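Local atomic coordinates of Beta/alpha-amylase (Paenibacillus polymyxa, PDB entry 3VOC), a protein that hydrolyses alpha-1,4-glucosidic linkages of starch, its N-terminal beta-amylase domain, the part described here, removing successive maltose units from non-reducing chain ends. Residues A[25-30]-A[65-70]; A[40-45]-A[58-63]; A[76-81]-A[135-140]; A[143-148]-A[269-274]. All blocks are in the same frame, centred on the assembly; numbering follows the deposited sequence.

Contact 1 (A[25-30]-A[65-70])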
loop_
_atom_site.group_PDB
_atom_site.type_symbol
_atom_site.label_atom_id
_atom_site.label_comp_id
_atom_site.label_asym_id
_atom_site.label_seq_id
_atom_site.Cartn_x
_atom_site.Cartn_y
_atom_site.Cartn_z
ATOM N N LYS A 25 5.773 -3.748 28.066
ATOM C CA LYS A 25 6.235 -2.468 28.633
ATOM C C LYS A 25 6.043 -1.317 27.638
ATOM O O LYS A 25 5.608 -0.214 28.010
ATOM C CB LYS A 25 7.711 -2.542 29.034
ATOM C CG LYS A 25 7.973 -3.338 30.313
ATOM C CD LYS A 25 9.470 -3.432 30.636
ATOM C CE LYS A 25 9.715 -4.645 31.505
ATOM N NZ LYS A 25 11.161 -4.956 31.733
ATOM N N GLN A 26 6.395 -1.572 26.377
ATOM C CA GLN A 26 6.203 -0.566 25.328
ATOM C C GLN A 26 4.729 -0.220 25.168
ATOM O O GLN A 26 4.375 0.960 25.037
ATOM C CB GLN A 26 6.754 -1.037 23.989
ATOM C CG GLN A 26 8.270 -1.111 23.892
ATOM C CD GLN A 26 8.698 -1.650 22.535
ATOM O OE1 GLN A 26 8.227 -2.699 22.114
ATOM N NE2 GLN A 26 9.552 -0.917 21.833
ATOM N N LEU A 27 3.877 -1.244 25.151
ATOM C CA LEU A 27 2.435 -1.027 25.001
ATOM C C LEU A 27 1.873 -0.186 26.139
ATOM O O LEU A 27 1.116 0.749 25.897
ATOM C CB LEU A 27 1.692 -2.361 24.904
ATOM C CG LEU A 27 1.987 -3.227 23.674
ATOM C CD1 LEU A 27 1.242 -4.557 23.815
ATOM C CD2 LEU A 27 1.572 -2.489 22.389
ATOM N N GLN A 28 2.252 -0.512 27.377
ATOM C CA GLN A 28 1.782 0.235 28.552
ATOM C C GLN A 28 2.147 1.715 28.462
ATOM O O GLN A 28 1.313 2.589 28.705
ATOM C CB GLN A 28 2.366 -0.349 29.841
ATOM C CG GLN A 28 1.869 -1.726 30.161
ATOM C CD GLN A 28 2.817 -2.489 31.086
ATOM O OE1 GLN A 28 3.616 -1.893 31.835
ATOM N NE2 GLN A 28 2.726 -3.814 31.043
ATOM N N THR A 29 3.397 1.987 28.111
ATOM C CA THR A 29 3.857 3.359 27.939
ATOM C C THR A 29 3.060 4.101 26.847
ATOM O O THR A 29 2.615 5.224 27.071
ATOM C CB THR A 29 5.377 3.399 27.693
ATOM O OG1 THR A 29 6.045 2.883 28.863
ATOM C CG2 THR A 29 5.863 4.820 27.432
ATOM N N LEU A 30 2.841 3.466 25.688
ATOM C CA LEU A 30 2.029 4.107 24.636
ATOM C C LEU A 30 0.624 4.422 25.133
ATOM O O LEU A 30 0.110 5.520 24.896
ATOM C CB LEU A 30 1.954 3.251 23.369
ATOM C CG LEU A 30 3.260 3.088 22.591
ATOM C CD1 LEU A 30 2.981 2.298 21.326
ATOM C CD2 LEU A 30 3.879 4.442 22.216
ATOM N N ASN A 65 -3.825 -10.406 22.181
ATOM C CA ASN A 65 -4.022 -10.507 23.639
ATOM C C ASN A 65 -3.195 -9.487 24.421
ATOM O O ASN A 65 -3.700 -8.871 25.352
ATOM C CB ASN A 65 -3.676 -11.908 24.142
ATOM C CG ASN A 65 -4.742 -12.928 23.812
ATOM O OD1 ASN A 65 -5.833 -12.576 23.377
ATOM N ND2 ASN A 65 -4.420 -14.216 24.000
ATOM N N ALA A 66 -1.920 -9.332 24.055
ATOM C CA ALA A 66 -1.037 -8.348 24.705
ATOM C C ALA A 66 -1.570 -6.914 24.510
ATOM O O ALA A 66 -1.642 -6.110 25.465
ATOM C CB ALA A 66 0.409 -8.478 24.189
ATOM N N VAL A 67 -1.972 -6.611 23.280
ATOM C CA VAL A 67 -2.510 -5.282 22.946
ATOM C C VAL A 67 -3.786 -5.011 23.772
ATOM O O VAL A 67 -3.913 -3.955 24.399
ATOM C CB VAL A 67 -2.726 -5.111 21.410
ATOM C CG1 VAL A 67 -3.542 -3.838 21.081
ATOM C CG2 VAL A 67 -1.380 -5.083 20.682
ATOM N N LYS A 68 -4.690 -5.992 23.799
ATOM C CA LYS A 68 -5.929 -5.918 24.588
ATOM C C LYS A 68 -5.664 -5.714 26.084
ATOM O O LYS A 68 -6.291 -4.875 26.726
ATOM C CB LYS A 68 -6.723 -7.214 24.416
ATOM C CG LYS A 68 -8.017 -7.236 25.208
ATOM C CD LYS A 68 -8.743 -8.548 25.012
ATOM C CE LYS A 68 -10.040 -8.527 25.789
ATOM N NZ LYS A 68 -9.814 -8.810 27.247
ATOM N N GLU A 69 -4.723 -6.486 26.624
ATOM C CA GLU A 69 -4.375 -6.433 28.045
ATOM C C GLU A 69 -3.818 -5.062 28.451
ATOM O O GLU A 69 -4.049 -4.604 29.579
ATOM C CB GLU A 69 -3.410 -7.583 28.396
ATOM C CG GLU A 69 -2.813 -7.531 29.813
ATOM C CD GLU A 69 -1.698 -8.566 30.037
ATOM O OE1 GLU A 69 -0.770 -8.662 29.205
ATOM O OE2 GLU A 69 -1.753 -9.281 31.064
ATOM N N ALA A 70 -3.126 -4.391 27.526
ATOM C CA ALA A 70 -2.617 -3.035 27.774
ATOM C C ALA A 70 -3.683 -1.943 27.628
ATOM O O ALA A 70 -3.397 -0.761 27.820
ATOM C CB ALA A 70 -1.416 -2.740 26.878
#
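L27 is the residue of helix 20-32 that reaches the end of helix 58-69, and almost all of the contact is its doing. Its CB lies against the methyl of A70, CB to CB 3.7 Å, so the base of the side chain is already in touch with the residue just past the end of helix 58-69. At the next bond CG stands anti to the carbonyl carbon (chi1 -65°), and the branch is carried along the partner helix toward A66 and V67. At the tip CD1 does the touching: it rests 3.7 Å from the carbonyl O of A66, 4.0 Å from A66 CB and 4.1 Å from V67 CG2. One methyl thus meets the backbone and side chains of two consecutive residues. With only methyls at A66 and, just past the helix end, A70, the backbones can approach, the CA atoms of Q28 and A70 being 5.5 Å apart. Q28 adds a slight touch through its backbone N, which faces the A70 methyl. Inward, L27 also packs on I38 of strand 37-43, while E69 forms a salt bridge with K24. This is the apolar packing of successive outer helices in a (beta/alpha)8 TIM barrel, here the first two of the shell.

Contact 2 (A[40-45]-A[58-63]); sequences TDVWWG and SYYKTY
The ring of Y60 is sandwiched: V42 CG1 sits over one face, 3.8 Å from the centroid in a CH-pi contact, and Y59 CD2 of its own helix lies over the centre of the opposite face. T40 CG2 meets the Y60 edge at CE1, and the same methyl covers a face of Y63, 3.8 Å from that centroid. T40 and Y63 meet tip to tip, though T40 OG1 has its hydrogen bond with W74 NE1. With CG of Y60 anti to the carbonyl carbon (chi1 -74°), the phenol crosses to the strand, passing V42 in the opposite sense. There Y60 OH accepts from W43 N at 3.0 Å, nearly straight at 171°, and donates a weak bond to D41 O at 2.8 Å. One hydroxyl thereby serves two backbone groups just where strand 37-43 gives way to helix 44-47. A leucine here would lose the hydroxyl and probably leave W43 N and D41 O without this partner, loosening the strand end. D41, probably a substrate-binding residue as in relatives, is hydrogen-bonded to S79 OG. Helix segment 58-63 runs nearly antiparallel to strand segment 40-43, at 163°, as the outer layer of a beta-alpha unit in a TIM barrel, beside the substrate-binding end of the strand.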
loop_
_atom_site.group_PDB
_atom_site.type_symbol
_atom_site.label_atom_id
_atom_site.label_comp_id
_atom_site.label_asym_id
_atom_site.label_seq_id
_atom_site.Cartn_x
_atom_site.Cartn_y
_atom_site.Cartn_z
ATOM N N THR A 40 -0.657 -3.349 12.876
ATOM C CA THR A 40 0.174 -4.552 12.865
ATOM C C THR A 40 0.116 -5.238 11.511
ATOM O O THR A 40 -0.961 -5.625 11.065
ATOM C CB THR A 40 -0.327 -5.570 13.918
ATOM O OG1 THR A 40 -0.327 -4.964 15.218
ATOM C CG2 THR A 40 0.554 -6.848 13.929
ATOM N N ASP A 41 1.271 -5.402 10.865
ATOM C CA ASP A 41 1.361 -6.316 9.736
ATOM C C ASP A 41 1.040 -7.736 10.193
ATOM O O ASP A 41 1.755 -8.302 11.029
ATOM C CB ASP A 41 2.746 -6.296 9.102
ATOM C CG ASP A 41 2.908 -5.174 8.094
ATOM O OD1 ASP A 41 2.055 -5.022 7.201
ATOM O OD2 ASP A 41 3.907 -4.455 8.192
ATOM N N VAL A 42 -0.055 -8.281 9.671
ATOM C CA VAL A 42 -0.426 -9.692 9.912
ATOM C C VAL A 42 0.054 -10.424 8.672
ATOM O O VAL A 42 -0.634 -10.464 7.634
ATOM C CB VAL A 42 -1.941 -9.847 10.201
ATOM C CG1 VAL A 42 -2.322 -11.300 10.498
ATOM C CG2 VAL A 42 -2.351 -8.938 11.386
ATOM N N TRP A 43 1.282 -10.943 8.763
ATOM C CA TRP A 43 1.981 -11.477 7.578
ATOM C C TRP A 43 1.341 -12.766 7.032
ATOM O O TRP A 43 1.216 -13.763 7.747
ATOM C CB TRP A 43 3.464 -11.736 7.898
ATOM C CG TRP A 43 4.225 -10.487 8.182
ATOM C CD1 TRP A 43 4.665 -10.054 9.392
ATOM C CD2 TRP A 43 4.608 -9.485 7.229
ATOM N NE1 TRP A 43 5.309 -8.847 9.253
ATOM C CE2 TRP A 43 5.285 -8.474 7.937
ATOM C CE3 TRP A 43 4.432 -9.345 5.841
ATOM C CZ2 TRP A 43 5.796 -7.321 7.314
ATOM C CZ3 TRP A 43 4.948 -8.198 5.212
ATOM C CH2 TRP A 43 5.623 -7.202 5.954
ATOM N N TRP A 44 0.965 -12.756 5.757
ATOM C CA TRP A 44 0.470 -13.973 5.119
ATOM C C TRP A 44 1.420 -15.159 5.337
ATOM O O TRP A 44 0.979 -16.288 5.636
ATOM C CB TRP A 44 0.248 -13.734 3.623
ATOM C CG TRP A 44 -0.693 -14.735 2.981
ATOM C CD1 TRP A 44 -1.457 -15.710 3.622
ATOM C CD2 TRP A 44 -1.010 -14.830 1.590
ATOM N NE1 TRP A 44 -2.198 -16.396 2.696
ATOM C CE2 TRP A 44 -1.948 -15.880 1.445
ATOM C CE3 TRP A 44 -0.589 -14.123 0.441
ATOM C CZ2 TRP A 44 -2.464 -16.250 0.200
ATOM C CZ3 TRP A 44 -1.114 -14.474 -0.781
ATOM C CH2 TRP A 44 -2.044 -15.537 -0.900
ATOM N N GLY A 45 2.721 -14.881 5.209
ATOM C CA GLY A 45 3.779 -15.886 5.352
ATOM C C GLY A 45 3.835 -16.514 6.738
ATOM O O GLY A 45 4.348 -17.616 6.889
ATOM N N SER A 58 -1.836 -18.472 15.949
ATOM C CA SER A 58 -1.536 -18.436 17.399
ATOM C C SER A 58 -0.657 -17.245 17.804
ATOM O O SER A 58 -0.922 -16.582 18.799
ATOM C CB SER A 58 -0.927 -19.757 17.902
ATOM O OG SER A 58 0.284 -20.060 17.227
ATOM N N TYR A 59 0.370 -16.956 17.020
ATOM C CA TYR A 59 1.202 -15.780 17.299
ATOM C C TYR A 59 0.393 -14.467 17.312
ATOM O O TYR A 59 0.602 -13.603 18.171
ATOM C CB TYR A 59 2.368 -15.705 16.319
ATOM C CG TYR A 59 3.118 -14.387 16.343
ATOM C CD1 TYR A 59 4.076 -14.128 17.320
ATOM C CD2 TYR A 59 2.887 -13.411 15.364
ATOM C CE1 TYR A 59 4.779 -12.916 17.341
ATOM C CE2 TYR A 59 3.597 -12.207 15.364
ATOM C CZ TYR A 59 4.540 -11.967 16.355
ATOM O OH TYR A 59 5.237 -10.776 16.366
ATOM N N TYR A 60 -0.522 -14.306 16.366
ATOM C CA TYR A 60 -1.305 -13.076 16.325
ATOM C C TYR A 60 -2.394 -13.007 17.382
ATOM O O TYR A 60 -2.779 -11.924 17.797
ATOM C CB TYR A 60 -1.843 -12.792 14.920
ATOM C CG TYR A 60 -0.742 -12.318 14.017
ATOM C CD1 TYR A 60 -0.161 -11.061 14.215
ATOM C CD2 TYR A 60 -0.241 -13.137 12.979
ATOM C CE1 TYR A 60 0.875 -10.616 13.398
ATOM C CE2 TYR A 60 0.805 -12.687 12.136
ATOM C CZ TYR A 60 1.350 -11.428 12.362
ATOM O OH TYR A 60 2.374 -10.944 11.577
ATOM N N LYS A 61 -2.872 -14.159 17.839
ATOM C CA LYS A 61 -3.783 -14.173 18.984
ATOM C C LYS A 61 -3.010 -13.720 20.230
ATOM O O LYS A 61 -3.496 -12.899 21.004
ATOM C CB LYS A 61 -4.422 -15.552 19.168
ATOM C CG LYS A 61 -5.615 -15.797 18.245
ATOM C CD LYS A 61 -5.993 -17.266 18.182
ATOM C CE LYS A 61 -7.283 -17.476 17.349
ATOM N NZ LYS A 61 -7.394 -18.900 16.830
ATOM N N THR A 62 -1.781 -14.206 20.389
ATOM C CA THR A 62 -0.918 -13.736 21.484
ATOM C C THR A 62 -0.661 -12.227 21.400
ATOM O O THR A 62 -0.737 -11.508 22.408
ATOM C CB THR A 62 0.422 -14.493 21.498
ATOM O OG1 THR A 62 0.166 -15.902 21.582
ATOM C CG2 THR A 62 1.275 -14.064 22.690
ATOM N N TYR A 63 -0.303 -11.773 20.201
ATOM C CA TYR A 63 -0.067 -10.363 19.940
ATOM C C TYR A 63 -1.310 -9.556 20.304
ATOM O O TYR A 63 -1.230 -8.600 21.088
ATOM C CB TYR A 63 0.272 -10.208 18.461
ATOM C CG TYR A 63 0.838 -8.884 18.023
ATOM C CD1 TYR A 63 2.052 -8.834 17.339
ATOM C CD2 TYR A 63 0.150 -7.677 18.248
ATOM C CE1 TYR A 63 2.578 -7.617 16.889
ATOM C CE2 TYR A 63 0.679 -6.447 17.807
ATOM C CZ TYR A 63 1.886 -6.433 17.120
ATOM O OH TYR A 63 2.418 -5.239 16.648
#

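Contact 3 (A[76-81]-A[135-140]). With CA (calcium ion), chain B.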
loop_
_atom_site.group_PDB
_atom_site.type_symbol
_atom_site.label_atom_id
_atom_site.label_comp_id
_atom_site.label_asym_id
_atom_site.label_seq_id
_atom_site.Cartn_x
_atom_site.Cartn_y
_atom_site.Cartn_z
ATOM N N PRO A 76 -5.428 -4.614 12.619
ATOM C CA PRO A 76 -4.663 -5.559 11.821
ATOM C C PRO A 76 -4.578 -5.112 10.356
ATOM O O PRO A 76 -5.548 -4.575 9.814
ATOM C CB PRO A 76 -5.487 -6.838 11.940
ATOM C CG PRO A 76 -6.903 -6.325 12.019
ATOM C CD PRO A 76 -6.808 -5.075 12.859
ATOM N N ILE A 77 -3.399 -5.289 9.762
ATOM C CA ILE A 77 -3.216 -5.144 8.333
ATOM C C ILE A 77 -3.100 -6.580 7.831
ATOM O O ILE A 77 -2.206 -7.305 8.250
ATOM C CB ILE A 77 -1.912 -4.376 7.978
ATOM C CG1 ILE A 77 -1.875 -3.009 8.701
ATOM C CG2 ILE A 77 -1.788 -4.226 6.441
ATOM C CD1 ILE A 77 -0.437 -2.392 8.880
ATOM N N ILE A 78 -4.010 -6.997 6.958
ATOM C CA ILE A 78 -3.894 -8.339 6.378
ATOM C C ILE A 78 -2.812 -8.299 5.276
ATOM O O ILE A 78 -3.064 -7.934 4.122
ATOM C CB ILE A 78 -5.238 -8.879 5.874
ATOM C CG1 ILE A 78 -6.331 -8.701 6.946
ATOM C CG2 ILE A 78 -5.080 -10.363 5.439
ATOM C CD1 ILE A 78 -6.003 -9.336 8.331
ATOM N N SER A 79 -1.595 -8.645 5.662
ATOM C CA SER A 79 -0.420 -8.321 4.849
ATOM C C SER A 79 -0.056 -9.452 3.889
ATOM O O SER A 79 0.788 -10.297 4.201
ATOM C CB SER A 79 0.754 -7.981 5.759
ATOM O OG SER A 79 0.444 -6.814 6.484
ATOM N N THR A 80 -0.736 -9.450 2.743
ATOM C CA THR A 80 -0.539 -10.395 1.650
ATOM C C THR A 80 0.624 -9.899 0.759
ATOM O O THR A 80 0.520 -9.808 -0.485
ATOM C CB THR A 80 -1.819 -10.485 0.822
ATOM O OG1 THR A 80 -2.279 -9.160 0.541
ATOM C CG2 THR A 80 -2.924 -11.227 1.605
ATOM N N HIS A 81 1.726 -9.533 1.406
ATOM C CA HIS A 81 2.922 -9.146 0.677
ATOM C C HIS A 81 4.147 -9.687 1.394
ATOM O O HIS A 81 4.054 -10.132 2.538
ATOM C CB HIS A 81 2.993 -7.622 0.467
ATOM C CG HIS A 81 2.958 -6.820 1.733
ATOM N ND1 HIS A 81 1.783 -6.479 2.366
ATOM C CD2 HIS A 81 3.953 -6.252 2.455
ATOM C CE1 HIS A 81 2.056 -5.754 3.436
ATOM N NE2 HIS A 81 3.367 -5.604 3.513
ATOM N N GLU A 135 -10.291 -16.533 1.012
ATOM C CA GLU A 135 -10.079 -17.578 2.026
ATOM C C GLU A 135 -9.356 -17.050 3.266
ATOM O O GLU A 135 -9.683 -17.431 4.390
ATOM C CB GLU A 135 -9.257 -18.743 1.467
ATOM C CG GLU A 135 -9.902 -19.475 0.284
ATOM C CD GLU A 135 -8.929 -20.427 -0.393
ATOM O OE1 GLU A 135 -7.703 -20.149 -0.410
ATOM O OE2 GLU A 135 -9.391 -21.456 -0.921
ATOM N N LEU A 136 -8.348 -16.199 3.050
ATOM C CA LEU A 136 -7.556 -15.668 4.166
ATOM C C LEU A 136 -8.397 -14.710 5.030
ATOM O O LEU A 136 -8.317 -14.728 6.274
ATOM C CB LEU A 136 -6.295 -14.968 3.630
ATOM C CG LEU A 136 -5.422 -14.218 4.648
ATOM C CD1 LEU A 136 -4.818 -15.212 5.629
ATOM C CD2 LEU A 136 -4.334 -13.436 3.938
ATOM N N TYR A 137 -9.209 -13.877 4.381
ATOM C CA TYR A 137 -10.059 -12.930 5.118
ATOM C C TYR A 137 -11.118 -13.699 5.911
ATOM O O TYR A 137 -11.442 -13.348 7.054
ATOM C CB TYR A 137 -10.737 -11.932 4.171
ATOM C CG TYR A 137 -9.819 -10.986 3.378
ATOM C CD1 TYR A 137 -8.479 -10.817 3.706
ATOM C CD2 TYR A 137 -10.328 -10.243 2.312
ATOM C CE1 TYR A 137 -7.659 -9.924 2.969
ATOM C CE2 TYR A 137 -9.529 -9.354 1.576
ATOM C CZ TYR A 137 -8.205 -9.205 1.908
ATOM O OH TYR A 137 -7.431 -8.334 1.184
ATOM N N ALA A 138 -11.659 -14.742 5.292
ATOM C CA ALA A 138 -12.632 -15.620 5.943
ATOM C C ALA A 138 -12.022 -16.250 7.179
ATOM O O ALA A 138 -12.629 -16.260 8.254
ATOM C CB ALA A 138 -13.115 -16.717 4.954
ATOM N N SER A 139 -10.809 -16.778 7.030
ATOM C CA SER A 139 -10.141 -17.387 8.151
ATOM C C SER A 139 -9.869 -16.375 9.260
ATOM O O SER A 139 -10.052 -16.696 10.438
ATOM C CB SER A 139 -8.841 -18.069 7.735
ATOM O OG SER A 139 -8.353 -18.817 8.828
ATOM N N PHE A 140 -9.430 -15.167 8.893
ATOM C CA PHE A 140 -9.182 -14.136 9.908
ATOM C C PHE A 140 -10.451 -13.813 10.678
ATOM O O PHE A 140 -10.454 -13.742 11.915
ATOM C CB PHE A 140 -8.631 -12.840 9.276
ATOM C CG PHE A 140 -8.350 -11.775 10.286
ATOM C CD1 PHE A 140 -7.199 -11.825 11.079
ATOM C CD2 PHE A 140 -9.252 -10.749 10.488
ATOM C CE1 PHE A 140 -6.960 -10.842 12.063
ATOM C CE2 PHE A 140 -9.023 -9.773 11.466
ATOM C CZ PHE A 140 -7.881 -9.821 12.249
HETATM CA CA CA B . -5.810 -20.358 0.785
HETATM O O HOH W 1 -4.752 -8.022 1.844
HETATM O O HOH W 2 -5.976 -18.215 1.712
#
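Apolar packing makes up most of this contact, with I78 at its centre. With CG2 anti to the backbone N and CG1 beside it (chi1 -49°), the two arms of I78 go to different partners on helix 127-144. CG2 slips between L136 and Y137, 3.5 Å from L136 CD2 and 3.6 Å from Y137 CE1, the latter at the ring edge near its plane. L136 CD2 also touches T80 CG2 at 3.5 Å, so a single leucine methyl spans two strand-side residues that point the same way.

The other arm makes a CH-pi contact: I78 CD1 stands over the centre of the F140 ring, 3.9 Å from the centroid and 12° off the normal. The side chains of P76 and F140 cross at about a right angle, P76 CG lying 3.6 Å from F140 CZ.

Polar links are made through water. Water 1 donates to I78 O at 2.8 Å and is also hydrogen-bonded to T80 OG1 and Y137 OH, joining the strand backbone, the threonine and the tyrosine tip among buried side chains.

Metal binding is separate from this packing: E135 OE1, which takes no part in it, binds calcium at 2.2 Å. Water 2 is another ligand, and E48, Q132, D52 and N53 complete the site.

Strand 73-79 lies in the barrel between strands 37-43 and 153-156, and segment 135-140 of helix 127-144 packs against residues 76-79 at 148°, roughly antiparallel. Y137 reaches on to I260 and A263 of helix 240-268, whereas the F140 ring stacks with F144 farther along its own helix.

Contact 4 (A[143-148]-A[269-274]); sequences NFAGYK and DSVFGV
F272 has the most surface buried here, and its ring meets segment 143-148 with its rim. F144 O lies at the ring edge in plane, 3.4 Å from F272 CE2, and K148 CA is at the edge as well. F272 CZ is 4.1 Å from F144 CB. One face of the ring is covered from within the loop by CG1 of V271, set over the ring centre. Beyond the contact the phenylalanine touches I154 of strand 153-156 and I151 in a loop, so it packs beside that strand. An alanine here would remove the whole ring and would probably leave segment 143-148 and the loop poorly packed against each other.

K148 comes next. CG is anti to the backbone N (chi1 162°), the chain runs extended past V271 O, with CD 3.4 Å from that oxygen, and a bend at chi4 (86°) brings the amine round. NZ donates to V271 O at 3.2 Å and to F272 O at 3.1 Å, standing above both carbonyl planes. One amine thus grips two consecutive carbonyls of a loop that has no regular helix or strand.

V271 completes the trio: its CG1, anti to the backbone N, has A145 CB 3.7 Å away on the side of the 3-10 turn, so the same methyl serves both A145 and the F272 ring.

The chemistry is divided: the buried F272 ring forms the inside, while A145 with V271 and the lysine lie toward the more exposed side. The exposed lysine donates to two backbone oxygens, where its positive charge would probably strengthen the bonds to the carbonyl dipoles.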
loop_
_atom_site.group_PDB
_atom_site.type_symbol
_atom_site.label_atom_id
_atom_site.label_comp_id
_atom_site.label_asym_id
_atom_site.label_seq_id
_atom_site.Cartn_x
_atom_site.Cartn_y
_atom_site.Cartn_z
ATOM N N ASN A 143 -11.344 -16.603 13.055
ATOM C CA ASN A 143 -10.445 -16.733 14.200
ATOM C C ASN A 143 -10.430 -15.550 15.160
ATOM O O ASN A 143 -10.099 -15.705 16.348
ATOM C CB ASN A 143 -9.031 -17.049 13.734
ATOM C CG ASN A 143 -8.874 -18.504 13.359
ATOM O OD1 ASN A 143 -8.465 -19.314 14.180
ATOM N ND2 ASN A 143 -9.230 -18.846 12.129
ATOM N N PHE A 144 -10.788 -14.378 14.645
ATOM C CA PHE A 144 -10.718 -13.158 15.427
ATOM C C PHE A 144 -12.053 -12.506 15.758
ATOM O O PHE A 144 -12.078 -11.415 16.341
ATOM C CB PHE A 144 -9.738 -12.182 14.777
ATOM C CG PHE A 144 -8.307 -12.610 14.935
ATOM C CD1 PHE A 144 -7.528 -12.114 15.974
ATOM C CD2 PHE A 144 -7.749 -13.561 14.071
ATOM C CE1 PHE A 144 -6.206 -12.528 16.130
ATOM C CE2 PHE A 144 -6.421 -13.978 14.230
ATOM C CZ PHE A 144 -5.660 -13.466 15.254
ATOM N N ALA A 145 -13.146 -13.179 15.405
ATOM C CA ALA A 145 -14.506 -12.740 15.740
ATOM C C ALA A 145 -14.657 -12.446 17.239
ATOM O O ALA A 145 -15.307 -11.471 17.619
ATOM C CB ALA A 145 -15.539 -13.796 15.283
ATOM N N GLY A 146 -14.034 -13.270 18.086
ATOM C CA GLY A 146 -14.070 -13.050 19.549
ATOM C C GLY A 146 -13.286 -11.825 20.030
ATOM O O GLY A 146 -13.334 -11.469 21.204
ATOM N N TYR A 147 -12.557 -11.185 19.118
ATOM C CA TYR A 147 -11.788 -9.976 19.425
ATOM C C TYR A 147 -12.471 -8.728 18.864
ATOM O O TYR A 147 -11.849 -7.658 18.747
ATOM C CB TYR A 147 -10.395 -10.072 18.793
ATOM C CG TYR A 147 -9.471 -11.053 19.463
ATOM C CD1 TYR A 147 -8.572 -10.627 20.434
ATOM C CD2 TYR A 147 -9.492 -12.409 19.128
ATOM C CE1 TYR A 147 -7.716 -11.516 21.061
ATOM C CE2 TYR A 147 -8.634 -13.315 19.753
ATOM C CZ TYR A 147 -7.741 -12.854 20.711
ATOM O OH TYR A 147 -6.884 -13.730 21.354
ATOM N N LYS A 148 -13.747 -8.857 18.511
ATOM C CA LYS A 148 -14.461 -7.773 17.804
ATOM C C LYS A 148 -14.373 -6.412 18.520
ATOM O O LYS A 148 -14.097 -5.386 17.890
ATOM C CB LYS A 148 -15.913 -8.195 17.522
ATOM C CG LYS A 148 -16.850 -7.079 17.191
ATOM C CD LYS A 148 -18.290 -7.561 17.194
ATOM C CE LYS A 148 -19.234 -6.389 16.954
ATOM N NZ LYS A 148 -19.406 -6.152 15.510
ATOM N N ASP A 269 -17.942 -7.447 7.232
ATOM C CA ASP A 269 -19.014 -6.505 7.562
ATOM C C ASP A 269 -20.020 -7.051 8.559
ATOM O O ASP A 269 -20.543 -6.292 9.362
ATOM C CB ASP A 269 -19.736 -5.986 6.317
ATOM C CG ASP A 269 -18.916 -4.951 5.559
ATOM O OD1 ASP A 269 -17.777 -4.655 5.972
ATOM O OD2 ASP A 269 -19.395 -4.468 4.527
ATOM N N SER A 270 -20.282 -8.351 8.517
ATOM C CA SER A 270 -21.229 -8.955 9.472
ATOM C C SER A 270 -20.546 -9.546 10.719
ATOM O O SER A 270 -21.211 -10.064 11.605
ATOM C CB SER A 270 -22.102 -9.997 8.773
ATOM O OG SER A 270 -21.304 -11.082 8.347
ATOM N N VAL A 271 -19.222 -9.454 10.796
ATOM C CA VAL A 271 -18.485 -9.978 11.938
ATOM C C VAL A 271 -17.949 -8.802 12.742
ATOM O O VAL A 271 -18.194 -8.696 13.949
ATOM C CB VAL A 271 -17.345 -10.927 11.482
ATOM C CG1 VAL A 271 -16.468 -11.335 12.659
ATOM C CG2 VAL A 271 -17.940 -12.175 10.767
ATOM N N PHE A 272 -17.242 -7.902 12.063
ATOM C CA PHE A 272 -16.678 -6.717 12.699
ATOM C C PHE A 272 -17.511 -5.469 12.438
ATOM O O PHE A 272 -17.769 -4.703 13.356
ATOM C CB PHE A 272 -15.240 -6.521 12.231
ATOM C CG PHE A 272 -14.362 -7.706 12.521
ATOM C CD1 PHE A 272 -13.914 -8.525 11.486
ATOM C CD2 PHE A 272 -14.037 -8.034 13.838
ATOM C CE1 PHE A 272 -13.107 -9.631 11.754
ATOM C CE2 PHE A 272 -13.239 -9.142 14.121
ATOM C CZ PHE A 272 -12.769 -9.941 13.086
ATOM N N GLY A 273 -17.917 -5.264 11.187
ATOM C CA GLY A 273 -18.711 -4.089 10.827
ATOM C C GLY A 273 -17.948 -2.793 11.056
ATOM O O GLY A 273 -18.526 -1.783 11.470
ATOM N N VAL A 274 -16.652 -2.806 10.770
ATOM C CA VAL A 274 -15.827 -1.608 10.943
ATOM C C VAL A 274 -15.385 -1.083 9.577
ATOM O O VAL A 274 -15.539 -1.777 8.573
ATOM C CB VAL A 274 -14.580 -1.909 11.807
ATOM C CG1 VAL A 274 -14.976 -2.211 13.266
ATOM C CG2 VAL A 274 -13.749 -3.056 11.171
#

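In the fold
From the N terminus, helix 20-32 leads into strand 37-43 and helix 58-69, and contact 1 closes this run by joining the two helices. Contact 2 lies within the same run and seats helix 58-69 on the strand, so the two are nested and share that helix. Contact 3 follows in series, bringing helix 127-144 back to strand 73-79, the barrel neighbour of strand 37-43; V42 N and I77 O are 2.8 Å apart between them. Contact 4 then closes the longest loop, 120 residues, tying the segment 143-148 that follows on from helix 127-144 to the loop before strand 275-279. Its Y147 meets N65 of contact 1, and N143 meets K61 of contact 2.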